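Local coordinates for protein VlsE1 (Borreliella burgdorferi, PDB 1L8W) that is a variable surface lipoprotein antigen of the Lyme disease spirochaete, probably serving evasion of the host immune response through antigenic switching, at residues A[66-69]-A[70-74]; A[110-113]-A[114-118]; A[134-137]-A[138-142]; A[153-156]-A[157-161]. All coordinates share one frame; numbering follows the deposited sequence.

Contact 1: A[66-69]-A[70-74]; sequences FTTV and AAKLE
Lys72 lies alongside Thr68, one helical turn later, and the two side chains point the same way. Its CB passes the Thr68 carbonyl loosely, and CG comes closest to that oxygen, with Lys72 CG 3.4 Å from Thr68 O. CD keeps 4.1 Å from the same Thr68 O. CE then meets the methyl, Thr68 CG2 to Lys72 CE being 4.1 Å. The lysine stem thus runs along the Thr68 carbonyl first and reaches the methyl with CE, and the extended chain beyond CG carries the ammonium past the threonine. Thr68 can offer its methyl because CG2 stands anti to the backbone N (chi1 of OG1 -56°), while OG1 turns back and bonds to Thr64 O in the preceding turn.

Val69 and Leu73 form a second, apolar pair on the i, i+4 spacing. Val69 CG1 rests 4.0 Å from Leu73 CD1, and Leu73 CG sits 3.2 Å from Val69 O. Under both pairs run the alpha-helical bonds, among them Leu73 N to Val69 O at 3.0 Å and Ala70 N to Phe66 O at 2.8 Å, the latter with an N-H...O angle of 160°.

Helix 59-80 turns this apolar side inward: Phe66 and Leu73 lean on helix 106-131, and all three of Phe66, Val69 and Leu73 touch helix 294-333, where Val69 and Leu73 share Ile320. Thr67 and Glu74 add polar links to Glu129 and Lys126 of helix 106-131.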
# COMPACT_ATOMS: atom_id res chain seq x y z
N PHE A 66 -3.85 -9.93 5.15
CA PHE A 66 -5.07 -9.40 5.77
C PHE A 66 -5.94 -10.49 6.41
O PHE A 66 -6.41 -10.31 7.52
CB PHE A 66 -5.91 -8.61 4.75
CG PHE A 66 -5.30 -7.28 4.35
CD1 PHE A 66 -4.96 -6.34 5.32
CD2 PHE A 66 -5.09 -6.97 3.01
CE1 PHE A 66 -4.41 -5.09 4.94
CE2 PHE A 66 -4.55 -5.75 2.63
CZ PHE A 66 -4.21 -4.80 3.59
N THR A 67 -6.13 -11.61 5.72
CA THR A 67 -6.94 -12.71 6.27
C THR A 67 -6.34 -13.16 7.60
O THR A 67 -7.05 -13.32 8.60
CB THR A 67 -6.99 -13.92 5.32
OG1 THR A 67 -7.30 -13.50 3.99
CG2 THR A 67 -8.08 -14.93 5.80
N THR A 68 -5.02 -13.36 7.61
CA THR A 68 -4.31 -13.79 8.81
C THR A 68 -4.51 -12.76 9.93
O THR A 68 -4.66 -13.13 11.09
CB THR A 68 -2.80 -13.97 8.52
OG1 THR A 68 -2.62 -14.90 7.45
CG2 THR A 68 -2.08 -14.51 9.76
N VAL A 69 -4.48 -11.47 9.59
CA VAL A 69 -4.67 -10.39 10.55
C VAL A 69 -6.10 -10.46 11.07
O VAL A 69 -6.35 -10.31 12.27
CB VAL A 69 -4.47 -8.99 9.90
CG1 VAL A 69 -4.96 -7.89 10.85
CG2 VAL A 69 -3.01 -8.76 9.56
N ALA A 70 -7.05 -10.68 10.17
CA ALA A 70 -8.44 -10.78 10.59
C ALA A 70 -8.57 -11.90 11.63
O ALA A 70 -9.17 -11.72 12.70
CB ALA A 70 -9.34 -11.07 9.38
N ALA A 71 -7.97 -13.05 11.32
CA ALA A 71 -8.00 -14.21 12.21
C ALA A 71 -7.52 -13.90 13.63
O ALA A 71 -8.17 -14.26 14.61
CB ALA A 71 -7.18 -15.33 11.62
N LYS A 72 -6.37 -13.24 13.72
CA LYS A 72 -5.80 -12.89 15.02
C LYS A 72 -6.71 -11.90 15.76
O LYS A 72 -6.85 -11.97 16.98
CB LYS A 72 -4.41 -12.27 14.85
CG LYS A 72 -3.36 -13.20 14.26
CD LYS A 72 -2.01 -12.48 14.12
CE LYS A 72 -0.93 -13.39 13.53
NZ LYS A 72 0.38 -12.68 13.37
N LEU A 73 -7.31 -10.98 15.02
CA LEU A 73 -8.20 -10.00 15.62
C LEU A 73 -9.47 -10.66 16.14
O LEU A 73 -9.97 -10.31 17.21
CB LEU A 73 -8.56 -8.91 14.61
CG LEU A 73 -7.43 -7.96 14.23
CD1 LEU A 73 -7.95 -6.93 13.26
CD2 LEU A 73 -6.89 -7.28 15.49
N GLU A 74 -9.99 -11.62 15.39
CA GLU A 74 -11.20 -12.33 15.79
C GLU A 74 -10.97 -13.16 17.05
O GLU A 74 -11.80 -13.16 17.96
CB GLU A 74 -11.68 -13.23 14.65
CG GLU A 74 -12.47 -12.47 13.60
CD GLU A 74 -12.53 -13.21 12.28
OE1 GLU A 74 -12.40 -14.45 12.28
OE2 GLU A 74 -12.70 -12.54 11.23

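Contact 2: A[110-113]-A[114-118]; sequences AIKE and VSELL
Val114 packs against the carbonyl of Ala110, one turn earlier in the alpha helix 106-131, one of the long helices of this largely helical lipoprotein. The backbone bonds come first. Four successive i, i+4 pairs join 110-113 to 114-118, from Val114 N on Ala110 O at 3.2 Å to Leu117 N on Glu113 O at 3.0 Å. The Val114 bond differs at its acceptor: the donor stands above the carbonyl plane of Ala110, 41° out of it, whereas Glu116 N approaches Lys112 O with a tilt of 22°.

Charged side chains contribute little direct contact. Lys112 NZ and Glu116 OE1 are 4.8 Å apart, too far for a salt bridge, although their opposite charges probably attract weakly. Glu113 brings its CG back against the next peptide, because chi1 of 51° sets CG between N and the carbonyl carbon; Glu113 CG comes to 3.2 Å from Val114 N, the chain beyond extended.

Apolar packing is made with the neighbouring helices: Ala110 and Val114 touch Val331 of helix 294-333, and Ile111 and Val114 touch Leu80 of helix 59-80. Within the turn the Ala110 carbonyl points nearly head-on at a methyl, Val114 CG2 standing 2.9 Å from Ala110 O.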
# COMPACT_ATOMS: atom_id res chain seq x y z
N ALA A 110 -14.87 -1.11 29.76
CA ALA A 110 -13.61 -1.09 29.03
C ALA A 110 -13.55 -2.26 28.07
O ALA A 110 -12.83 -2.22 27.07
CB ALA A 110 -12.45 -1.14 30.00
N ILE A 111 -14.30 -3.31 28.36
CA ILE A 111 -14.32 -4.50 27.51
C ILE A 111 -15.18 -4.21 26.28
O ILE A 111 -14.86 -4.64 25.17
CB ILE A 111 -14.89 -5.73 28.28
CG1 ILE A 111 -14.32 -7.03 27.70
CG2 ILE A 111 -16.41 -5.77 28.17
CD1 ILE A 111 -14.82 -7.38 26.32
N LYS A 112 -16.27 -3.48 26.48
CA LYS A 112 -17.18 -3.13 25.39
C LYS A 112 -16.47 -2.25 24.37
O LYS A 112 -16.55 -2.48 23.17
CB LYS A 112 -18.41 -2.41 25.94
CG LYS A 112 -19.49 -2.14 24.91
CD LYS A 112 -20.62 -1.32 25.51
CE LYS A 112 -21.77 -1.14 24.53
NZ LYS A 112 -22.35 -2.46 24.13
N GLU A 113 -15.78 -1.23 24.87
CA GLU A 113 -15.06 -0.29 24.01
C GLU A 113 -13.94 -0.97 23.21
O GLU A 113 -13.76 -0.70 22.02
CB GLU A 113 -14.48 0.85 24.85
CG GLU A 113 -13.68 0.39 26.06
CD GLU A 113 -12.99 1.53 26.77
OE1 GLU A 113 -13.68 2.51 27.15
OE2 GLU A 113 -11.75 1.46 26.96
N VAL A 114 -13.19 -1.84 23.87
CA VAL A 114 -12.10 -2.55 23.22
C VAL A 114 -12.68 -3.53 22.20
O VAL A 114 -12.11 -3.75 21.13
CB VAL A 114 -11.24 -3.31 24.25
CG1 VAL A 114 -10.18 -4.15 23.56
CG2 VAL A 114 -10.59 -2.32 25.19
N SER A 115 -13.82 -4.11 22.55
CA SER A 115 -14.50 -5.07 21.67
C SER A 115 -14.97 -4.37 20.40
O SER A 115 -14.83 -4.90 19.30
CB SER A 115 -15.69 -5.69 22.40
OG SER A 115 -16.41 -6.59 21.55
N GLU A 116 -15.52 -3.17 20.56
CA GLU A 116 -16.01 -2.39 19.43
C GLU A 116 -14.84 -2.03 18.54
O GLU A 116 -14.95 -2.02 17.31
CB GLU A 116 -16.70 -1.12 19.93
CG GLU A 116 -17.91 -0.68 19.11
CD GLU A 116 -19.23 -0.93 19.84
OE1 GLU A 116 -19.36 -0.49 21.00
OE2 GLU A 116 -20.14 -1.56 19.25
N LEU A 117 -13.71 -1.72 19.18
CA LEU A 117 -12.49 -1.35 18.48
C LEU A 117 -12.10 -2.56 17.62
O LEU A 117 -11.91 -2.43 16.41
CB LEU A 117 -11.39 -1.03 19.51
CG LEU A 117 -10.05 -0.38 19.13
CD1 LEU A 117 -8.92 -1.33 19.47
CD2 LEU A 117 -10.02 0.02 17.66
N LEU A 118 -12.01 -3.73 18.25
CA LEU A 118 -11.66 -4.95 17.53
C LEU A 118 -12.60 -5.18 16.35
O LEU A 118 -12.15 -5.57 15.27
CB LEU A 118 -11.70 -6.15 18.48
CG LEU A 118 -10.59 -6.18 19.53
CD1 LEU A 118 -10.91 -7.19 20.62
CD2 LEU A 118 -9.26 -6.52 18.85

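Contact 3: A[134-137]-A[138-142]; sequences GTAA and IGEVV
Glu140 folds its side chain back over Ala136 and Ala137. Glu140 CG meets the methyl of Ala136, with Ala136 CB 3.4 Å away, and lies equally near the following peptide, 3.4 Å from Ala137 N. Further out, the carboxylate comes beside the next alanine, Glu140 OE2 standing 3.7 Å from Ala137 CB. This is van der Waals contact of an aliphatic stem with two alanines; the bend at chi2 (-60°) is what returns the chain toward the alanines instead of letting it run outward.

The backbone behind these side chains doubles back. Glu140 N reaches Ala137 O at 3.3 Å, a weak bond with an N-H...O angle of 130°. Being an i to i+3 pair, it closes a beta turn with Ile138 and Gly139 at its corners. Gly139, with psi of 51°, carries the chain round, and the turn delivers it from the loop after helix 106-131 into strand 141-142, which pairs in parallel with 287-288.

Outside the turn, the backbone is gripped from two directions. Ala136 and Ile138 bond through their main chains to Lys59 and Pro57, while Glu140 and Val142 bond to Phe287, and Val142 also to Val289, in and beside the neighbouring strand. Ile138 is buried against Pro57 and against Ala305 and Val309 of helix 294-333; Val141 lies on Glu298 and Ile301 of that same helix. The Glu140 side chain also touches Lys286.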
# COMPACT_ATOMS: atom_id res chain seq x y z
N GLY A 134 -5.47 -9.68 -6.41
CA GLY A 134 -4.45 -9.95 -7.41
C GLY A 134 -3.81 -11.31 -7.26
O GLY A 134 -3.91 -11.95 -6.20
N THR A 135 -3.14 -11.77 -8.32
CA THR A 135 -2.46 -13.06 -8.27
C THR A 135 -1.02 -12.95 -8.78
O THR A 135 -0.17 -13.76 -8.44
CB THR A 135 -3.22 -14.16 -9.07
OG1 THR A 135 -3.34 -13.76 -10.45
CG2 THR A 135 -4.62 -14.37 -8.50
N ALA A 136 -0.75 -11.92 -9.58
CA ALA A 136 0.59 -11.72 -10.13
C ALA A 136 1.58 -11.23 -9.07
O ALA A 136 1.23 -10.96 -7.93
CB ALA A 136 0.54 -10.73 -11.31
N ALA A 137 2.84 -11.14 -9.47
CA ALA A 137 3.88 -10.68 -8.57
C ALA A 137 3.57 -9.24 -8.14
O ALA A 137 2.96 -8.48 -8.90
CB ALA A 137 5.23 -10.74 -9.27
N ILE A 138 3.97 -8.89 -6.93
CA ILE A 138 3.75 -7.54 -6.45
C ILE A 138 4.59 -6.64 -7.35
O ILE A 138 4.23 -5.51 -7.65
CB ILE A 138 4.21 -7.40 -4.98
CG1 ILE A 138 3.18 -8.04 -4.06
CG2 ILE A 138 4.44 -5.93 -4.62
CD1 ILE A 138 3.69 -8.27 -2.66
N GLY A 139 5.72 -7.19 -7.80
CA GLY A 139 6.61 -6.46 -8.67
C GLY A 139 6.61 -7.00 -10.09
O GLY A 139 7.67 -7.28 -10.65
N GLU A 140 5.42 -7.16 -10.67
CA GLU A 140 5.28 -7.64 -12.03
C GLU A 140 5.82 -6.59 -12.98
O GLU A 140 5.43 -5.43 -12.90
CB GLU A 140 3.81 -7.90 -12.35
CG GLU A 140 3.43 -9.36 -12.33
CD GLU A 140 4.22 -10.17 -13.34
OE1 GLU A 140 4.02 -9.96 -14.55
OE2 GLU A 140 5.05 -11.00 -12.92
N VAL A 141 6.71 -7.00 -13.88
CA VAL A 141 7.31 -6.10 -14.85
C VAL A 141 7.04 -6.58 -16.28
O VAL A 141 7.37 -7.71 -16.62
CB VAL A 141 8.85 -6.04 -14.67
CG1 VAL A 141 9.47 -5.16 -15.75
CG2 VAL A 141 9.18 -5.53 -13.27
N VAL A 142 6.46 -5.72 -17.11
CA VAL A 142 6.17 -6.07 -18.50
C VAL A 142 6.91 -5.18 -19.50
O VAL A 142 7.02 -3.96 -19.31
CB VAL A 142 4.65 -6.00 -18.80
CG1 VAL A 142 3.90 -6.98 -17.92
CG2 VAL A 142 4.13 -4.60 -18.58

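Contact 4: A[153-156]-A[157-161]; sequences KASV and KGIAK
Two successive bends, chi3 at -61° and chi4 at -57°, turn the end of Lys157 back toward Lys153, one turn earlier in the helix. The hook places Lys157 NZ 3.3 Å from Lys153 CE and 3.5 Å from Lys153 CB, so the ammonium lies against the aliphatic part of a side chain pointing the same way. It also gives Lys157 NZ a weak hydrogen bond to Lys153 O at 3.2 Å. That oxygen already accepts the backbone bond of the same residue, Lys157 N to Lys153 O at 2.9 Å, which is nearly straight (N-H...O angle 164°). One carbonyl thus takes a firm bond from the backbone N and a weak one from the NZ of the same lysine.

The ammonium groups themselves are close, with Lys153 NZ and Lys157 NZ 4.2 Å apart. This is probably unfavourable, and Asp237, a long and weak ion-pair partner of Lys153, may ease it.

Across the helix, Ser155 OG sits 3.7 Å from Ile159 CD1, but its polar bonds go outward, to Ala131 O at the end of helix 106-131 and to Lys283 N. Val156 and Ala160, joined by a backbone bond of Ala160 N to Val156 O at 3.0 Å, face helix 247-252, touching Ile252 and Ile248 respectively. All this belongs to the opening turns of amphipathic alpha helix 153-170, with Ser155, Val156 and Ile159 buried and Lys153 exposed.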
# COMPACT_ATOMS: atom_id res chain seq x y z
N LYS A 153 -9.31 -0.74 -10.99
CA LYS A 153 -9.70 0.34 -10.11
C LYS A 153 -10.43 -0.08 -8.84
O LYS A 153 -10.28 0.55 -7.80
CB LYS A 153 -10.53 1.37 -10.88
CG LYS A 153 -11.44 0.78 -11.93
CD LYS A 153 -12.36 1.84 -12.54
CE LYS A 153 -13.26 2.44 -11.47
NZ LYS A 153 -14.21 3.46 -12.02
N ALA A 154 -11.23 -1.15 -8.92
CA ALA A 154 -11.96 -1.62 -7.75
C ALA A 154 -10.99 -2.19 -6.71
O ALA A 154 -11.25 -2.11 -5.50
CB ALA A 154 -12.98 -2.68 -8.15
N SER A 155 -9.90 -2.79 -7.17
CA SER A 155 -8.89 -3.34 -6.27
C SER A 155 -8.09 -2.19 -5.65
O SER A 155 -7.84 -2.18 -4.44
CB SER A 155 -7.94 -4.27 -7.03
OG SER A 155 -6.93 -4.79 -6.19
N VAL A 156 -7.70 -1.23 -6.48
CA VAL A 156 -6.93 -0.07 -6.03
C VAL A 156 -7.68 0.72 -4.97
O VAL A 156 -7.22 0.87 -3.84
CB VAL A 156 -6.61 0.91 -7.20
CG1 VAL A 156 -5.80 2.08 -6.68
CG2 VAL A 156 -5.83 0.20 -8.29
N LYS A 157 -8.86 1.22 -5.33
CA LYS A 157 -9.67 2.02 -4.42
C LYS A 157 -10.10 1.27 -3.19
O LYS A 157 -10.18 1.84 -2.10
CB LYS A 157 -10.90 2.58 -5.13
CG LYS A 157 -10.59 3.65 -6.15
CD LYS A 157 -11.84 4.43 -6.51
CE LYS A 157 -12.90 3.53 -7.12
NZ LYS A 157 -12.37 2.85 -8.33
N GLY A 158 -10.40 -0.02 -3.36
CA GLY A 158 -10.82 -0.83 -2.23
C GLY A 158 -9.68 -1.06 -1.26
O GLY A 158 -9.87 -1.03 -0.04
N ILE A 159 -8.49 -1.30 -1.79
CA ILE A 159 -7.36 -1.52 -0.91
C ILE A 159 -7.09 -0.24 -0.12
O ILE A 159 -6.83 -0.29 1.08
CB ILE A 159 -6.11 -1.96 -1.72
CG1 ILE A 159 -6.35 -3.38 -2.27
CG2 ILE A 159 -4.86 -1.95 -0.85
CD1 ILE A 159 -5.19 -3.91 -3.09
N ALA A 160 -7.18 0.90 -0.81
CA ALA A 160 -6.96 2.19 -0.16
C ALA A 160 -8.02 2.47 0.91
O ALA A 160 -7.69 2.85 2.05
CB ALA A 160 -6.99 3.30 -1.22
N LYS A 161 -9.28 2.26 0.56
CA LYS A 161 -10.37 2.50 1.50
C LYS A 161 -10.23 1.59 2.70
O LYS A 161 -10.49 2.01 3.84
CB LYS A 161 -11.72 2.28 0.82
CG LYS A 161 -12.90 2.46 1.75
CD LYS A 161 -14.21 2.31 1.01
CE LYS A 161 -15.40 2.49 1.93
NZ LYS A 161 -16.69 2.37 1.19

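How the contacts relate
The four contacts follow one another along the chain without overlap, in the order 1, 2, 3, 4. Contacts 1 and 2 lie on helices 59-80 and 106-131, which are consecutive and pack together; their centres are 16 Å apart and Leu73 O touches Leu118 CD2 at 4.2 Å. Contact 3 leads from the loop after helix 106-131 into the small parallel sheet, and its centre is 38 Å from that of contact 2, across the middle of the chain. Contact 4, on helix 153-170, is 16 Å from contact 3 between centres. Helix 294-333 borders contacts 1, 2 and 3, joining the distant ends of this elongated surface antigen.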